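Local coordinates for protein putative silent information regulator 2 (Leishmania infantum, PDB 5OL0) that probably deacetylates acetyl-lysine in proteins, consuming NAD+ and releasing nicotinamide and 2''-O-acetyl-ADP-ribose, and so may regulate gene expression, at residues P19-L24 with V290-E295; G43-A48 with D129-A134; H206-A211 with A227-V232. All coordinates share one frame; numbering follows the deposited sequence.

Contact 1: P19-L24 with V290-E295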
loop_
_atom_site.group_PDB
_atom_site.type_symbol
_atom_site.label_atom_id
_atom_site.label_comp_id
_atom_site.label_asym_id
_atom_site.label_seq_id
_atom_site.Cartn_x
_atom_site.Cartn_y
_atom_site.Cartn_z
ATOM N N PRO A 19 -10.061 10.050 -21.310
ATOM C CA PRO A 19 -9.418 9.816 -20.004
ATOM C C PRO A 19 -10.450 9.707 -18.857
ATOM O O PRO A 19 -10.500 10.545 -17.948
ATOM C CB PRO A 19 -8.492 11.055 -19.853
ATOM C CG PRO A 19 -9.204 12.122 -20.591
ATOM C CD PRO A 19 -9.855 11.439 -21.775
ATOM N N THR A 20 -11.286 8.679 -18.921
ATOM C CA THR A 20 -12.429 8.522 -18.002
ATOM C C THR A 20 -12.410 7.075 -17.523
ATOM O O THR A 20 -11.694 6.233 -18.066
ATOM C CB THR A 20 -13.764 8.742 -18.736
ATOM O OG1 THR A 20 -13.857 7.781 -19.776
ATOM C CG2 THR A 20 -13.816 10.121 -19.389
ATOM N N LEU A 21 -13.213 6.756 -16.533
ATOM C CA LEU A 21 -13.227 5.354 -16.068
ATOM C C LEU A 21 -13.721 4.422 -17.168
ATOM O O LEU A 21 -13.206 3.291 -17.332
ATOM C CB LEU A 21 -14.021 5.240 -14.760
ATOM C CG LEU A 21 -13.316 5.922 -13.589
ATOM C CD1 LEU A 21 -14.301 6.112 -12.463
ATOM C CD2 LEU A 21 -12.101 5.128 -13.139
ATOM N N GLU A 22 -14.713 4.905 -17.923
ATOM C CA GLU A 22 -15.196 4.244 -19.134
ATOM C C GLU A 22 -14.123 4.015 -20.211
ATOM O O GLU A 22 -13.950 2.870 -20.703
ATOM C CB GLU A 22 -16.355 5.056 -19.747
ATOM C CG GLU A 22 -16.952 4.438 -21.019
ATOM C CD GLU A 22 -18.267 5.092 -21.469
ATOM O OE1 GLU A 22 -18.412 6.325 -21.307
ATOM O OE2 GLU A 22 -19.133 4.355 -21.991
ATOM N N GLY A 23 -13.377 5.065 -20.537
ATOM C CA GLY A 23 -12.269 4.918 -21.473
ATOM C C GLY A 23 -11.182 3.954 -21.022
ATOM O O GLY A 23 -10.626 3.183 -21.823
ATOM N N LEU A 24 -10.883 3.969 -19.720
ATOM C CA LEU A 24 -9.897 3.082 -19.181
ATOM C C LEU A 24 -10.337 1.653 -19.347
ATOM O O LEU A 24 -9.529 0.785 -19.719
ATOM C CB LEU A 24 -9.672 3.422 -17.680
ATOM C CG LEU A 24 -8.770 2.443 -16.914
ATOM C CD1 LEU A 24 -7.452 2.381 -17.580
ATOM C CD2 LEU A 24 -8.616 2.867 -15.451
ATOM N N VAL A 290 -13.437 2.414 -8.051
ATOM C CA VAL A 290 -13.126 1.030 -8.421
ATOM C C VAL A 290 -14.410 0.308 -8.764
ATOM O O VAL A 290 -14.417 -0.503 -9.669
ATOM C CB VAL A 290 -12.334 0.357 -7.309
ATOM C CG1 VAL A 290 -12.373 -1.115 -7.361
ATOM C CG2 VAL A 290 -10.881 0.831 -7.371
ATOM N N VAL A 291 -15.473 0.602 -8.042
ATOM C CA VAL A 291 -16.767 -0.062 -8.292
ATOM C C VAL A 291 -17.225 0.315 -9.714
ATOM O O VAL A 291 -17.557 -0.580 -10.541
ATOM C CB VAL A 291 -17.796 0.282 -7.219
ATOM C CG1 VAL A 291 -19.229 -0.023 -7.674
ATOM C CG2 VAL A 291 -17.456 -0.453 -5.913
ATOM N N THR A 292 -17.142 1.608 -10.032
ATOM C CA THR A 292 -17.488 2.054 -11.393
ATOM C C THR A 292 -16.628 1.400 -12.444
ATOM O O THR A 292 -17.141 0.963 -13.437
ATOM C CB THR A 292 -17.364 3.544 -11.503
ATOM O OG1 THR A 292 -18.152 4.103 -10.490
ATOM C CG2 THR A 292 -17.833 4.099 -12.893
ATOM N N LEU A 293 -15.312 1.374 -12.236
ATOM C CA LEU A 293 -14.409 0.681 -13.150
ATOM C C LEU A 293 -14.779 -0.763 -13.382
ATOM O O LEU A 293 -14.811 -1.277 -14.547
ATOM C CB LEU A 293 -12.943 0.835 -12.702
ATOM C CG LEU A 293 -11.862 0.187 -13.520
ATOM C CD1 LEU A 293 -11.926 0.621 -14.982
ATOM C CD2 LEU A 293 -10.512 0.553 -12.890
ATOM N N ALA A 294 -15.131 -1.417 -12.302
ATOM C CA ALA A 294 -15.565 -2.799 -12.348
ATOM C C ALA A 294 -16.805 -2.982 -13.227
ATOM O O ALA A 294 -16.845 -3.923 -14.048
ATOM C CB ALA A 294 -15.826 -3.317 -10.961
ATOM N N GLU A 295 -17.787 -2.103 -13.066
ATOM C CA GLU A 295 -18.965 -2.123 -13.916
ATOM C C GLU A 295 -18.573 -2.132 -15.369
ATOM O O GLU A 295 -18.962 -3.011 -16.121
ATOM C CB GLU A 295 -19.845 -0.904 -13.736
ATOM C CG GLU A 295 -20.432 -0.640 -12.372
ATOM C CD GLU A 295 -21.254 0.645 -12.403
ATOM O OE1 GLU A 295 -22.105 0.737 -13.316
ATOM O OE2 GLU A 295 -21.048 1.551 -11.550
#
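Leu21 and Leu293 bring two helices close: their CA atoms lie 5.6 Å apart, where the first turn of helix 21-30 meets the flank of helix 286-296. No hydrogen bond passes between the segments. The contact is made by branched aliphatic ends that lie against one another, burying 202 Å² counted over both sides.

The side chains of Leu21 and Thr292 meet at about a right angle. The CD1 branch of Leu21 does the touching, resting 4.1 Å from Thr292 CG2 and equally near to the CB behind it. Thr292 offers its methyl because CG2 is anti to its backbone N, while OG1 turns back along its own helix to bond Glu288 O. The threonine thus gives an apolar end to the contact and keeps its hydroxyl satisfied one turn earlier.

Leu24 and Leu293 slant across each other. Both methyls of Leu293 meet a single branch of Leu24, CD2, which lies 3.9 Å from Leu293 CD2 and 4.0 Å from Leu293 CD1. Although the CB of Leu293 is not aimed at its partner, chi1 of 180° carries the fork over to it. Leu293 CD1 also lies 3.8 Å from Leu21 O, a van der Waals contact of a methyl with a backbone carbonyl of the first turn.

That turn is fixed by its N-cap: Thr20 OG1 accepts from Gly23 N at 2.9 Å in a nearly straight bond of 167°.

Around this leucine pair the Rossmann-type domain closes in. Leu21 packs on Met242 and Leu24 on Val240, both in strand 239-242. Phe110 of helix 106-116 touches Leu293, and Leu303 of helix 300-308 lies against Ala294, so helix 286-296 is wedged between helices and sheet.

Contact 2: G43-A48 with D129-A134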
loop_
_atom_site.group_PDB
_atom_site.type_symbol
_atom_site.label_atom_id
_atom_site.label_comp_id
_atom_site.label_asym_id
_atom_site.label_seq_id
_atom_site.Cartn_x
_atom_site.Cartn_y
_atom_site.Cartn_z
ATOM N N GLY A 43 -4.769 5.552 1.416
ATOM C CA GLY A 43 -6.111 5.921 0.916
ATOM C C GLY A 43 -7.050 4.756 0.629
ATOM O O GLY A 43 -8.237 4.916 0.823
ATOM N N ALA A 44 -6.513 3.593 0.219
ATOM C CA ALA A 44 -7.258 2.367 -0.092
ATOM C C ALA A 44 -7.881 1.693 1.100
ATOM O O ALA A 44 -8.790 0.881 0.964
ATOM C CB ALA A 44 -6.317 1.361 -0.766
ATOM N N SER A 45 -7.341 1.958 2.277
ATOM C CA SER A 45 -7.788 1.230 3.454
ATOM C C SER A 45 -8.576 2.059 4.490
ATOM O O SER A 45 -9.099 1.473 5.456
ATOM C CB SER A 45 -6.590 0.595 4.096
ATOM O OG SER A 45 -6.083 -0.345 3.177
ATOM N N VAL A 46 -8.705 3.367 4.254
ATOM C CA VAL A 46 -9.627 4.228 5.036
ATOM C C VAL A 46 -10.991 3.611 5.187
ATOM O O VAL A 46 -11.519 3.507 6.306
ATOM C CB VAL A 46 -9.822 5.604 4.341
ATOM C CG1 VAL A 46 -10.852 6.504 5.078
ATOM C CG2 VAL A 46 -8.490 6.294 4.229
ATOM N N ALA A 47 -11.571 3.149 4.080
ATOM C CA ALA A 47 -12.887 2.518 4.141
ATOM C C ALA A 47 -12.902 1.233 5.021
ATOM O O ALA A 47 -13.927 0.817 5.445
ATOM C CB ALA A 47 -13.438 2.215 2.748
ATOM N N ALA A 48 -11.777 0.644 5.356
ATOM C CA ALA A 48 -11.804 -0.468 6.273
ATOM C C ALA A 48 -11.910 -0.036 7.734
ATOM O O ALA A 48 -12.110 -0.892 8.596
ATOM C CB ALA A 48 -10.616 -1.360 6.084
ATOM N N ASP A 129 -1.216 -3.274 6.467
ATOM C CA ASP A 129 -2.434 -3.830 7.048
ATOM C C ASP A 129 -2.735 -5.251 6.602
ATOM O O ASP A 129 -3.720 -5.797 7.017
ATOM C CB ASP A 129 -3.616 -2.878 6.807
ATOM C CG ASP A 129 -3.855 -2.532 5.307
ATOM O OD1 ASP A 129 -3.554 -3.385 4.429
ATOM O OD2 ASP A 129 -4.360 -1.387 5.020
ATOM N N GLY A 130 -1.957 -5.821 5.677
ATOM C CA GLY A 130 -2.243 -7.151 5.148
ATOM C C GLY A 130 -3.576 -7.374 4.409
ATOM O O GLY A 130 -3.964 -8.522 4.115
ATOM N N LEU A 131 -4.276 -6.323 4.029
ATOM C CA LEU A 131 -5.552 -6.537 3.371
ATOM C C LEU A 131 -5.538 -7.058 1.956
ATOM O O LEU A 131 -6.509 -7.626 1.525
ATOM C CB LEU A 131 -6.420 -5.292 3.455
ATOM C CG LEU A 131 -6.697 -4.880 4.873
ATOM C CD1 LEU A 131 -7.444 -3.545 4.959
ATOM C CD2 LEU A 131 -7.446 -5.958 5.651
ATOM N N GLU A 132 -4.483 -6.833 1.215
ATOM C CA GLU A 132 -4.358 -7.429 -0.102
ATOM C C GLU A 132 -4.338 -8.981 0.046
ATOM O O GLU A 132 -5.044 -9.704 -0.671
ATOM C CB GLU A 132 -3.103 -6.956 -0.812
ATOM C CG GLU A 132 -3.022 -5.437 -1.064
ATOM C CD GLU A 132 -2.492 -4.643 0.144
ATOM O OE1 GLU A 132 -2.119 -5.237 1.230
ATOM O OE2 GLU A 132 -2.512 -3.418 0.039
ATOM N N LYS A 133 -3.507 -9.455 0.978
ATOM C CA LYS A 133 -3.401 -10.872 1.353
ATOM C C LYS A 133 -4.748 -11.379 1.878
ATOM O O LYS A 133 -5.209 -12.462 1.509
ATOM C CB LYS A 133 -2.318 -11.055 2.428
ATOM C CG LYS A 133 -2.031 -12.505 2.794
ATOM C CD LYS A 133 -0.736 -12.601 3.602
ATOM C CE LYS A 133 -0.333 -14.055 3.811
ATOM N NZ LYS A 133 -0.553 -14.552 5.200
ATOM N N ALA A 134 -5.446 -10.564 2.644
ATOM C CA ALA A 134 -6.765 -10.979 3.166
ATOM C C ALA A 134 -7.777 -11.139 2.056
ATOM O O ALA A 134 -8.654 -11.972 2.146
ATOM C CB ALA A 134 -7.268 -9.961 4.203
#
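Ser45 and Leu131 mark the nearest backbone approach, 8.1 Å from CA to CA, too far for backbone contact, so side chains bridge loop 43-48 and the start of helix 131-134. Ser45 closes the glycine-rich GAGAS motif that follows the first strand in sirtuins. Asp129 belongs to the predicted NAD+ site.

The one hydrogen bond across runs from Ser45 OG to Asp129 OD2, 2.7 Å long. It reaches the oxygen on its syn side, 23° out of the carboxylate plane. His108 NE2 is a second hydrogen-bond partner of Ser45 OG, so the hydroxyl is held between an imidazole and a carboxylate.

The other oxygen of Asp129 turns inward on its own segment. OD1 accepts from Leu131 N at 3.1 Å, with an N-H...O angle of 170°, forming an Asx turn; the NH comes from above the carboxylate plane. With chi1 at 56°, CG stands between the backbone N and the carbonyl carbon, which lets one carboxylate brace the helix start and grip the serine at once. Gly130, at the N-cap, makes the bend between them with a positive phi.

Beside this polar pair, Leu131 CD1 touches Ala48 CB at 4.0 Å, the apolar part of the contact, and also comes to 3.9 Å of Ser45 OG.

Helix 106-116 lies close by, with His108 also against Leu131 and Glu132. Asp129 and Ser45 both touch Ile50, while Glu132 packs on Leu142 of strand 142-144 and bonds Thr125 at the end of strand 120-125.

Contact 3: H206-A211 with A227-V232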
loop_
_atom_site.group_PDB
_atom_site.type_symbol
_atom_site.label_atom_id
_atom_site.label_comp_id
_atom_site.label_asym_id
_atom_site.label_seq_id
_atom_site.Cartn_x
_atom_site.Cartn_y
_atom_site.Cartn_z
ATOM N N HIS A 206 12.091 -5.506 -12.503
ATOM C CA HIS A 206 11.547 -6.496 -13.461
ATOM C C HIS A 206 10.121 -6.312 -13.821
ATOM O O HIS A 206 9.793 -6.564 -14.936
ATOM C CB HIS A 206 11.731 -7.938 -12.955
ATOM C CG HIS A 206 13.157 -8.247 -12.604
ATOM N ND1 HIS A 206 13.501 -9.015 -11.514
ATOM C CD2 HIS A 206 14.317 -7.786 -13.119
ATOM C CE1 HIS A 206 14.817 -9.086 -11.423
ATOM N NE2 HIS A 206 15.333 -8.350 -12.375
ATOM N N ASP A 207 9.240 -5.955 -12.890
ATOM C CA ASP A 207 7.837 -5.793 -13.288
ATOM C C ASP A 207 7.597 -4.427 -13.892
ATOM O O ASP A 207 6.998 -4.286 -14.961
ATOM C CB ASP A 207 6.915 -5.996 -12.109
ATOM C CG ASP A 207 6.871 -7.415 -11.637
ATOM O OD1 ASP A 207 6.631 -8.279 -12.477
ATOM O OD2 ASP A 207 7.016 -7.676 -10.423
ATOM N N ALA A 208 7.957 -3.370 -13.161
ATOM C CA ALA A 208 7.506 -2.014 -13.624
ATOM C C ALA A 208 7.995 -1.669 -15.021
ATOM O O ALA A 208 7.278 -1.039 -15.823
ATOM C CB ALA A 208 7.931 -0.955 -12.600
ATOM N N PRO A 209 9.206 -2.132 -15.385
ATOM C CA PRO A 209 9.619 -1.819 -16.761
ATOM C C PRO A 209 8.785 -2.473 -17.881
ATOM O O PRO A 209 8.780 -1.969 -18.995
ATOM C CB PRO A 209 11.085 -2.265 -16.776
ATOM C CG PRO A 209 11.534 -1.938 -15.389
ATOM C CD PRO A 209 10.366 -2.469 -14.553
ATOM N N ILE A 210 8.030 -3.521 -17.567
ATOM C CA ILE A 210 7.197 -4.209 -18.553
ATOM C C ILE A 210 5.720 -4.000 -18.305
ATOM O O ILE A 210 4.915 -4.634 -18.975
ATOM C CB ILE A 210 7.503 -5.750 -18.620
ATOM C CG1 ILE A 210 7.288 -6.468 -17.276
ATOM C CG2 ILE A 210 8.943 -5.938 -19.068
ATOM C CD1 ILE A 210 7.136 -7.970 -17.392
ATOM N N ALA A 211 5.325 -3.092 -17.388
ATOM C CA ALA A 211 3.880 -2.818 -17.214
ATOM C C ALA A 211 3.248 -2.268 -18.491
ATOM O O ALA A 211 3.873 -1.517 -19.221
ATOM C CB ALA A 211 3.627 -1.847 -16.076
ATOM N N ALA A 227 8.075 5.045 -4.066
ATOM C CA ALA A 227 7.578 6.042 -5.019
ATOM C C ALA A 227 8.264 5.990 -6.386
ATOM O O ALA A 227 7.798 6.590 -7.335
ATOM C CB ALA A 227 7.678 7.413 -4.419
ATOM N N LEU A 228 9.328 5.212 -6.526
ATOM C CA LEU A 228 9.961 5.092 -7.854
ATOM C C LEU A 228 9.189 4.222 -8.801
ATOM O O LEU A 228 9.365 4.328 -10.013
ATOM C CB LEU A 228 11.341 4.530 -7.781
ATOM C CG LEU A 228 12.429 5.445 -7.260
ATOM C CD1 LEU A 228 13.668 4.593 -7.026
ATOM C CD2 LEU A 228 12.699 6.507 -8.327
ATOM N N LEU A 229 8.340 3.361 -8.256
ATOM C CA LEU A 229 7.680 2.373 -9.097
ATOM C C LEU A 229 7.037 2.944 -10.361
ATOM O O LEU A 229 7.330 2.497 -11.454
ATOM C CB LEU A 229 6.673 1.546 -8.276
ATOM C CG LEU A 229 7.335 0.465 -7.448
ATOM C CD1 LEU A 229 6.381 0.007 -6.366
ATOM C CD2 LEU A 229 7.756 -0.746 -8.306
ATOM N N PRO A 230 6.187 3.950 -10.232
ATOM C CA PRO A 230 5.540 4.457 -11.437
ATOM C C PRO A 230 6.415 5.320 -12.315
ATOM O O PRO A 230 6.001 5.662 -13.448
ATOM C CB PRO A 230 4.398 5.316 -10.865
ATOM C CG PRO A 230 4.881 5.761 -9.532
ATOM C CD PRO A 230 5.718 4.645 -9.017
ATOM N N CYS A 231 7.574 5.728 -11.790
ATOM C CA CYS A 231 8.575 6.469 -12.558
ATOM C C CYS A 231 9.350 5.625 -13.564
ATOM O O CYS A 231 9.925 6.194 -14.476
ATOM C CB CYS A 231 9.552 7.210 -11.611
ATOM S SG CYS A 231 8.600 8.372 -10.551
ATOM N N VAL A 232 9.426 4.310 -13.371
ATOM C CA VAL A 232 10.268 3.407 -14.194
ATOM C C VAL A 232 9.416 2.603 -15.215
ATOM O O VAL A 232 9.957 1.879 -16.007
ATOM C CB VAL A 232 11.153 2.445 -13.366
ATOM C CG1 VAL A 232 12.191 3.196 -12.491
ATOM C CG2 VAL A 232 10.339 1.562 -12.457
#
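The bond from Ile210 N to Asp207 O, 2.9 Å, closes the 3-10 turn that presents Ala208 and Pro209 to Leu229 and Val232. This is the flank of the sirtuin Rossmann-type domain. Helix 198-207 runs into this turn, the chain enters strand 213-217, and the connection leaving that strand returns as the helix-like segment 227-232 on its way to strand 239-242. The two connections therefore meet beside each other, and no hydrogen bond joins them.

Ala208 is the centre of the contact. Its single methyl points at the other segment and meets three things there. Val232 CG2 comes to 3.5 Å of Ala208 CB, closer than ordinary carbon-carbon contact, so the fit is tight at this point. Leu229 O faces Ala208 CB at 3.7 Å. Farther off, Leu229 CD2 lies 4.3 Å away from Ala208 CB, brought in by the end of a side chain whose CB is not aimed at the alanine.

Val232 reaches over with just one branch. CG2 sits between its backbone N and carbonyl carbon, and it is this methyl that bears on Ala208; CG1, anti to the carbonyl carbon, makes no contact with 206-211.

Segment 227-232 is loosely wound: the bonds to Leu228 O from Cys231 N and Val232 N are weak. Leu229 packs on Phe200 and Leu204 of helix 198-207 and on Leu39 of strand 36-40, Ala208 rests on Leu37 in the same strand, and Asp207 is held by a salt bridge to Arg122.

Next to the alanine, the backbone of Val232 meets the proline: Val232 O lies 3.8 Å from Pro209 CA and 4.2 Å from Pro209 CG, the nearest of the side-chain carbons.

The three contacts stand apart in the Rossmann-type domain, their centres about 21 to 22 Å from one another, and none touches another. Contacts 1 and 2 come nearest, about 8 Å between closest atoms; contact 3 stays about 11 Å from contact 2 and 12 Å from contact 1. Contact 2 lies in the probable NAD+ site itself, through Asp129. The others lie within reach of predicted site residues without belonging to the site: the side chain of Leu21 is about 9 Å from that of Cys286 and that of Leu229 about 8 Å from that of Thr219. Along the chain, contact 1 brackets the other two, bringing the first helix against a late one.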